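Local coordinates for protein 1,4-dihydroxy-2-naphthoyl-CoA hydrolase (Prochlorococcus marinus, PDB 2HX5) that probably hydrolyses 1,4-dihydroxy-2-naphthoyl-CoA to 1,4-dihydroxy-2-naphthoate and CoA, a step in phylloquinone (vitamin K1) biosynthesis, at residues 38-41 with 42-45; 28-31 with 32-35; 93-96 with 97-101. All coordinates share one frame; numbering follows the deposited sequence.

Contact 1: 38-41 with 42-45; sequences WEES and LESY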
loop_
_atom_site.group_PDB
_atom_site.type_symbol
_atom_site.label_atom_id
_atom_site.label_comp_id
_atom_site.label_asym_id
_atom_site.label_seq_id
_atom_site.Cartn_x
_atom_site.Cartn_y
_atom_site.Cartn_z
ATOM N N TRP A 38 5.253 15.490 4.829
ATOM C CA TRP A 38 4.556 16.766 4.746
ATOM C C TRP A 38 3.571 16.890 5.938
ATOM O O TRP A 38 3.538 17.892 6.650
ATOM C CB TRP A 38 3.838 16.886 3.410
ATOM C CG TRP A 38 2.879 18.054 3.335
ATOM C CD1 TRP A 38 3.171 19.350 3.533
ATOM C CD2 TRP A 38 1.494 17.986 3.004
ATOM N NE1 TRP A 38 2.050 20.129 3.335
ATOM C CE2 TRP A 38 0.995 19.311 3.013
ATOM C CE3 TRP A 38 0.622 16.941 2.685
ATOM C CZ2 TRP A 38 -0.382 19.611 2.763
ATOM C CZ3 TRP A 38 -0.686 17.243 2.374
ATOM C CH2 TRP A 38 -1.181 18.560 2.436
ATOM N N GLU A 39 2.794 15.825 6.179
ATOM C CA GLU A 39 1.905 15.816 7.345
ATOM C C GLU A 39 2.711 16.003 8.630
ATOM O O GLU A 39 2.316 16.745 9.526
ATOM C CB GLU A 39 1.123 14.494 7.394
ATOM C CG GLU A 39 0.215 14.272 6.210
ATOM C CD GLU A 39 -0.393 12.875 6.197
ATOM O OE1 GLU A 39 -1.262 12.604 7.071
ATOM O OE2 GLU A 39 0.028 12.092 5.313
ATOM N N GLU A 40 3.822 15.268 8.768
ATOM C CA GLU A 40 4.718 15.392 9.942
ATOM C C GLU A 40 5.250 16.800 10.119
ATOM O O GLU A 40 5.341 17.318 11.251
ATOM C CB GLU A 40 5.901 14.418 9.865
ATOM C CG GLU A 40 6.645 14.336 11.140
ATOM C CD GLU A 40 7.816 13.363 11.088
ATOM O OE1 GLU A 40 7.990 12.658 10.075
ATOM O OE2 GLU A 40 8.604 13.340 12.074
ATOM N N SER A 41 5.589 17.432 9.005
ATOM C CA SER A 41 6.059 18.810 9.053
ATOM C C SER A 41 5.037 19.812 9.563
ATOM O O SER A 41 5.309 20.639 10.399
ATOM C CB SER A 41 6.539 19.201 7.659
ATOM O OG SER A 41 7.132 20.506 7.682
ATOM N N LEU A 42 3.809 19.648 9.083
ATOM C CA LEU A 42 2.746 20.514 9.515
ATOM C C LEU A 42 2.508 20.330 11.016
ATOM O O LEU A 42 2.362 21.323 11.739
ATOM C CB LEU A 42 1.453 20.219 8.752
ATOM C CG LEU A 42 1.478 20.442 7.217
ATOM C CD1 LEU A 42 0.110 19.974 6.646
ATOM C CD2 LEU A 42 1.805 21.884 6.877
ATOM N N GLU A 43 2.499 19.070 11.462
ATOM C CA GLU A 43 2.344 18.710 12.897
ATOM C C GLU A 43 3.455 19.341 13.772
ATOM O O GLU A 43 3.203 19.947 14.810
ATOM C CB GLU A 43 2.384 17.189 12.964
ATOM C CG GLU A 43 2.300 16.454 14.266
ATOM C CD GLU A 43 2.314 14.947 13.924
ATOM O OE1 GLU A 43 3.419 14.337 13.799
ATOM O OE2 GLU A 43 1.194 14.456 13.637
ATOM N N SER A 44 4.695 19.194 13.300
ATOM C CA SER A 44 5.899 19.695 13.992
ATOM C C SER A 44 6.000 21.217 14.056
ATOM O O SER A 44 6.605 21.766 14.970
ATOM C CB SER A 44 7.133 19.142 13.292
ATOM O OG SER A 44 8.301 19.606 13.946
ATOM N N TYR A 45 5.462 21.889 13.056
ATOM C CA TYR A 45 5.324 23.341 13.063
ATOM C C TYR A 45 4.264 23.787 14.080
ATOM O O TYR A 45 4.377 24.858 14.685
ATOM C CB TYR A 45 4.957 23.812 11.667
ATOM C CG TYR A 45 4.689 25.270 11.589
ATOM C CD1 TYR A 45 5.706 26.201 11.830
ATOM C CD2 TYR A 45 3.434 25.735 11.317
ATOM C CE1 TYR A 45 5.444 27.548 11.807
ATOM C CE2 TYR A 45 3.173 27.084 11.267
ATOM C CZ TYR A 45 4.182 27.976 11.517
ATOM O OH TYR A 45 3.914 29.320 11.469
HETATM O O HOH W 1 5.481 15.913 14.079
#

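Contact 2: 28-31 with 32-35; sequences HQLF and RWCH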
loop_
_atom_site.group_PDB
_atom_site.type_symbol
_atom_site.label_atom_id
_atom_site.label_comp_id
_atom_site.label_asym_id
_atom_site.label_seq_id
_atom_site.Cartn_x
_atom_site.Cartn_y
_atom_site.Cartn_z
ATOM N N HIS A 28 7.065 3.496 -5.891
ATOM C CA HIS A 28 5.999 4.415 -5.512
ATOM C C HIS A 28 5.929 4.682 -4.019
ATOM O O HIS A 28 5.285 5.647 -3.614
ATOM C CB HIS A 28 4.625 3.983 -6.073
ATOM C CG HIS A 28 4.162 2.639 -5.648
ATOM N ND1 HIS A 28 3.716 2.403 -4.369
ATOM C CD2 HIS A 28 3.937 1.505 -6.348
ATOM C CE1 HIS A 28 3.322 1.144 -4.278
ATOM N NE2 HIS A 28 3.408 0.594 -5.470
ATOM N N GLN A 29 6.587 3.878 -3.209
ATOM C CA GLN A 29 6.614 4.121 -1.767
ATOM C C GLN A 29 7.192 5.474 -1.438
ATOM O O GLN A 29 6.887 6.104 -0.434
ATOM C CB GLN A 29 7.466 3.063 -1.048
ATOM C CG GLN A 29 6.871 1.687 -1.103
ATOM C CD GLN A 29 5.755 1.510 -0.125
ATOM O OE1 GLN A 29 5.468 2.389 0.686
ATOM N NE2 GLN A 29 5.139 0.360 -0.159
ATOM N N LEU A 30 8.097 5.926 -2.318
ATOM C CA LEU A 30 8.713 7.252 -2.086
ATOM C C LEU A 30 7.653 8.332 -1.913
ATOM O O LEU A 30 7.813 9.238 -1.128
ATOM C CB LEU A 30 9.663 7.658 -3.215
ATOM C CG LEU A 30 10.684 8.750 -2.823
ATOM C CD1 LEU A 30 11.841 8.190 -2.054
ATOM C CD2 LEU A 30 11.182 9.530 -4.099
ATOM N N PHE A 31 6.613 8.254 -2.730
ATOM C CA PHE A 31 5.561 9.285 -2.669
ATOM C C PHE A 31 4.764 9.253 -1.417
ATOM O O PHE A 31 4.351 10.285 -0.885
ATOM C CB PHE A 31 4.666 9.143 -3.909
ATOM C CG PHE A 31 5.334 9.507 -5.201
ATOM C CD1 PHE A 31 5.669 10.833 -5.484
ATOM C CD2 PHE A 31 5.627 8.530 -6.109
ATOM C CE1 PHE A 31 6.300 11.167 -6.644
ATOM C CE2 PHE A 31 6.275 8.857 -7.282
ATOM C CZ PHE A 31 6.574 10.196 -7.552
ATOM N N ARG A 32 4.487 8.038 -0.934
ATOM C CA ARG A 32 3.854 7.907 0.380
ATOM C C ARG A 32 4.712 8.553 1.478
ATOM O O ARG A 32 4.267 9.289 2.359
ATOM C CB ARG A 32 3.583 6.427 0.761
ATOM C CG ARG A 32 3.039 6.319 2.184
ATOM C CD ARG A 32 2.610 4.874 2.416
ATOM N NE ARG A 32 3.755 3.963 2.507
ATOM C CZ ARG A 32 4.490 3.754 3.588
ATOM N NH1 ARG A 32 4.310 4.386 4.734
ATOM N NH2 ARG A 32 5.476 2.889 3.527
ATOM N N TRP A 33 6.004 8.271 1.421
ATOM C CA TRP A 33 6.918 8.869 2.401
ATOM C C TRP A 33 6.909 10.398 2.335
ATOM O O TRP A 33 7.006 11.109 3.350
ATOM C CB TRP A 33 8.353 8.385 2.223
ATOM C CG TRP A 33 8.534 6.878 2.392
ATOM C CD1 TRP A 33 7.637 5.975 2.832
ATOM C CD2 TRP A 33 9.673 6.145 1.999
ATOM N NE1 TRP A 33 8.175 4.710 2.798
ATOM C CE2 TRP A 33 9.429 4.780 2.280
ATOM C CE3 TRP A 33 10.905 6.516 1.448
ATOM C CZ2 TRP A 33 10.368 3.782 2.003
ATOM C CZ3 TRP A 33 11.825 5.532 1.203
ATOM C CH2 TRP A 33 11.555 4.180 1.481
ATOM N N CYS A 34 6.857 10.929 1.114
ATOM C CA CYS A 34 6.760 12.384 0.967
ATOM C C CYS A 34 5.517 12.954 1.605
ATOM O O CYS A 34 5.561 13.870 2.425
ATOM C CB CYS A 34 6.765 12.750 -0.500
ATOM S SG CYS A 34 8.318 12.518 -1.419
ATOM N N HIS A 35 4.379 12.353 1.293
ATOM C CA HIS A 35 3.130 12.849 1.821
ATOM C C HIS A 35 3.119 12.769 3.339
ATOM O O HIS A 35 2.733 13.709 4.059
ATOM C CB HIS A 35 1.948 12.123 1.203
ATOM C CG HIS A 35 0.599 12.761 1.423
ATOM N ND1 HIS A 35 -0.024 12.845 2.657
ATOM C CD2 HIS A 35 -0.260 13.295 0.523
ATOM C CE1 HIS A 35 -1.224 13.395 2.477
ATOM N NE2 HIS A 35 -1.365 13.715 1.209
#

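Contact 3: 93-96 with 97-101; sequences ERLN and PNSFQ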
loop_
_atom_site.group_PDB
_atom_site.type_symbol
_atom_site.label_atom_id
_atom_site.label_comp_id
_atom_site.label_asym_id
_atom_site.label_seq_id
_atom_site.Cartn_x
_atom_site.Cartn_y
_atom_site.Cartn_z
ATOM N N GLU A 93 7.381 25.826 -1.320
ATOM C CA GLU A 93 7.360 27.059 -2.104
ATOM C C GLU A 93 5.924 27.419 -2.361
ATOM O O GLU A 93 5.177 26.625 -2.928
ATOM C CB GLU A 93 8.067 26.878 -3.442
ATOM C CG GLU A 93 8.149 28.130 -4.291
ATOM C CD GLU A 93 8.848 27.930 -5.680
ATOM O OE1 GLU A 93 9.537 26.909 -5.891
ATOM O OE2 GLU A 93 8.724 28.823 -6.557
ATOM N N ARG A 94 5.522 28.613 -1.921
ATOM C CA ARG A 94 4.249 29.179 -2.345
ATOM C C ARG A 94 4.417 29.491 -3.814
ATOM O O ARG A 94 5.435 30.065 -4.222
ATOM C CB ARG A 94 3.910 30.429 -1.559
ATOM C CG ARG A 94 2.527 30.975 -1.789
ATOM C CD ARG A 94 2.335 32.332 -1.074
ATOM N NE ARG A 94 2.081 32.208 0.372
ATOM C CZ ARG A 94 2.960 32.473 1.347
ATOM N NH1 ARG A 94 4.194 32.892 1.065
ATOM N NH2 ARG A 94 2.596 32.331 2.631
ATOM N N LEU A 95 3.446 29.095 -4.615
ATOM C CA LEU A 95 3.462 29.372 -6.033
ATOM C C LEU A 95 2.593 30.578 -6.360
ATOM O O LEU A 95 2.970 31.428 -7.136
ATOM C CB LEU A 95 3.010 28.165 -6.848
ATOM C CG LEU A 95 3.902 26.914 -6.788
ATOM C CD1 LEU A 95 3.252 25.747 -7.495
ATOM C CD2 LEU A 95 5.291 27.222 -7.453
ATOM N N ASN A 96 1.458 30.656 -5.707
ATOM C CA ASN A 96 0.543 31.781 -5.840
ATOM C C ASN A 96 -0.421 31.718 -4.639
ATOM O O ASN A 96 -0.246 30.873 -3.749
ATOM C CB ASN A 96 -0.138 31.696 -7.206
ATOM C CG ASN A 96 -0.968 30.441 -7.404
ATOM O OD1 ASN A 96 -1.808 30.087 -6.582
ATOM N ND2 ASN A 96 -0.761 29.783 -8.529
ATOM N N PRO A 97 -1.404 32.635 -4.551
ATOM C CA PRO A 97 -2.313 32.571 -3.392
ATOM C C PRO A 97 -3.136 31.294 -3.241
ATOM O O PRO A 97 -3.731 31.073 -2.164
ATOM C CB PRO A 97 -3.228 33.803 -3.622
ATOM C CG PRO A 97 -2.335 34.731 -4.367
ATOM C CD PRO A 97 -1.678 33.846 -5.359
ATOM N N ASN A 98 -3.186 30.499 -4.300
ATOM C CA ASN A 98 -4.000 29.280 -4.334
ATOM C C ASN A 98 -3.229 27.970 -4.455
ATOM O O ASN A 98 -3.833 26.915 -4.617
ATOM C CB ASN A 98 -4.905 29.318 -5.560
ATOM C CG ASN A 98 -5.790 30.562 -5.621
ATOM O OD1 ASN A 98 -6.034 31.249 -4.619
ATOM N ND2 ASN A 98 -6.280 30.847 -6.817
ATOM N N SER A 99 -1.903 27.999 -4.392
ATOM C CA SER A 99 -1.139 26.801 -4.719
ATOM C C SER A 99 0.246 26.851 -4.100
ATOM O O SER A 99 0.860 27.924 -3.950
ATOM C CB SER A 99 -1.023 26.712 -6.237
ATOM O OG SER A 99 -0.246 25.635 -6.712
ATOM N N PHE A 100 0.788 25.666 -3.847
ATOM C CA PHE A 100 2.133 25.518 -3.338
ATOM C C PHE A 100 2.714 24.176 -3.813
ATOM O O PHE A 100 1.964 23.263 -4.232
ATOM C CB PHE A 100 2.192 25.650 -1.806
ATOM C CG PHE A 100 1.604 24.498 -1.050
ATOM C CD1 PHE A 100 0.240 24.422 -0.826
ATOM C CD2 PHE A 100 2.417 23.481 -0.568
ATOM C CE1 PHE A 100 -0.325 23.360 -0.160
ATOM C CE2 PHE A 100 1.858 22.405 0.109
ATOM C CZ PHE A 100 0.471 22.366 0.309
ATOM N N GLN A 101 4.019 24.062 -3.752
ATOM C CA GLN A 101 4.670 22.755 -3.951
ATOM C C GLN A 101 5.703 22.548 -2.850
ATOM O O GLN A 101 6.075 23.478 -2.144
ATOM C CB GLN A 101 5.221 22.656 -5.357
ATOM C CG GLN A 101 6.242 23.616 -5.707
ATOM C CD GLN A 101 6.594 23.593 -7.198
ATOM O OE1 GLN A 101 5.817 23.133 -8.088
ATOM N NE2 GLN A 101 7.775 24.036 -7.467
#

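Contact 1: 38-41 with 42-45
Leu-42 lays its CD1 methyl over one face of the Trp-38 indole, one helical turn back. The methyl carbon sits 4.1 Å from the centroid of the five-membered ring, 26° off the ring normal, a CH-pi contact displaced toward the rim; Leu-42 CD1 is 3.8 Å from Trp-38 CE2. The indole reaches this spot because its CG stands anti to the backbone N (chi1 169°). The pair sits on the i to i+4 bonding of the C-terminal half of helix 29-45, the long helix of the hotdog fold: Leu-42 N donates to Trp-38 O at 3.0 Å and, further on, Tyr-45 N to Ser-41 O at 2.9 Å. On the more polar side, a water donates to Glu-40 O at 3.2 Å and to Glu-43 OE1 at 2.6 Å. Glutamate suits this side because the second subunit lies against it: Glu-43 OE2 forms a salt bridge with Arg-15 of that subunit, and Glu-39 OE1 accepts from its Phe-16 N and hydrogen-bonds a 2-ethoxyethanol, probably from the crystallisation liquor. Small Ser-41 fits where helix 5-8 comes close, its OG hydrogen-bonded to Trp-7 O there and to Trp-140 NE1 of helix 135-143.

Contact 2: 28-31 with 32-35
Gln-29 and Arg-32 lie side by side near the N-terminal end of helix 29-45, the long helix that packs against the curved sheet of the hotdog fold. Arg-32 grips the amide oxygen side-on: NE and NH2 both donate hydrogen bonds to Gln-29 OE1, at 3.0 and 2.9 Å. The oxygen lies near the guanidinium plane, yet the amide is turned 86° from it; NE approaches in the carbonyl plane, NH2 from above it. A bend at chi3 of Arg-32 (71°) and another at chi2 of Gln-29 (-78°) bring the two ends together. Arginine suits this place because its guanidinium also serves acidic neighbours: NH1 makes a salt bridge with Glu-36, and NH2, besides holding Gln-29, one with Asp-18. A methionine in its place would probably leave Gln-29 OE1 without these two donors and both carboxylates without their cationic mate. Phe-31 offers a flat ring that stacks on Phe-31 of the third subunit. Leu-30 packs against the sheet at Phe-106 and Ala-74, and its CD1 comes 4.0 Å from Trp-33 CE3. Over one face of that indole sits Gln-29 O, 3.3 Å above the ring plane, while also accepting from Trp-33 N at 3.0 Å.

Contact 3: 93-96 with 97-101
A beta hairpin closes here through a type I turn from Asn-96 to Ser-99, with a beta bulge at Leu-95 and Asn-96 running into it. Leu-95 N donates to Ser-99 O at 2.9 Å, and Asn-96 N reaches the same oxygen in a weaker bond. The return bond from Ser-99 N to Asn-96 O is also weak, at 3.4 Å. The Asn-96 side chain gives the turn a shorter bond: with chi1 at 61° its CG sits between the backbone N and the carbonyl carbon, bringing OD1 to 2.7 Å from Asn-98 N in an Asx turn, the donor in the amide carbonyl plane. Asparagine suits the position because its short side chain can accept from the turn's backbone, and Pro-97 the next because its ring holds phi near the -61° that a type I turn requires. Away from the turn, Glu-93 and Gln-101 form a hydrogen-bonded pair, with Glu-93 N 2.8 Å from Gln-101 O. The Leu-95 methyls lie across the Gln-101 chain, CD2 being 3.9 Å from Gln-101 CD, while Gln-101 OE1 accepts from Arg-119. On the other face Phe-100 stacks on His-120. Two adjacent residues opposite one make a classic beta bulge.

In the fold
Along the chain, contact 2 comes first, contact 1 follows within the same helix 29-45, and contact 3 lies much later, where strands 85-96 and 99-108 meet in the antiparallel sheet. The centres of contacts 1 and 2 are about 15 Å apart, on opposite sides of the chain's centre; those of contacts 1 and 3 are about 17 Å apart, and those of contacts 2 and 3 about 21 Å. Helix and hairpin meet where Trp-38 CZ2 packs 3.8 Å from Phe-100 CZ. One helix set against one curved sheet is the plan of the hotdog fold. Both helical contacts touch the second subunit, so helix 29-45 serves assembly and core, whereas no other chain of the assembly touches contact 3.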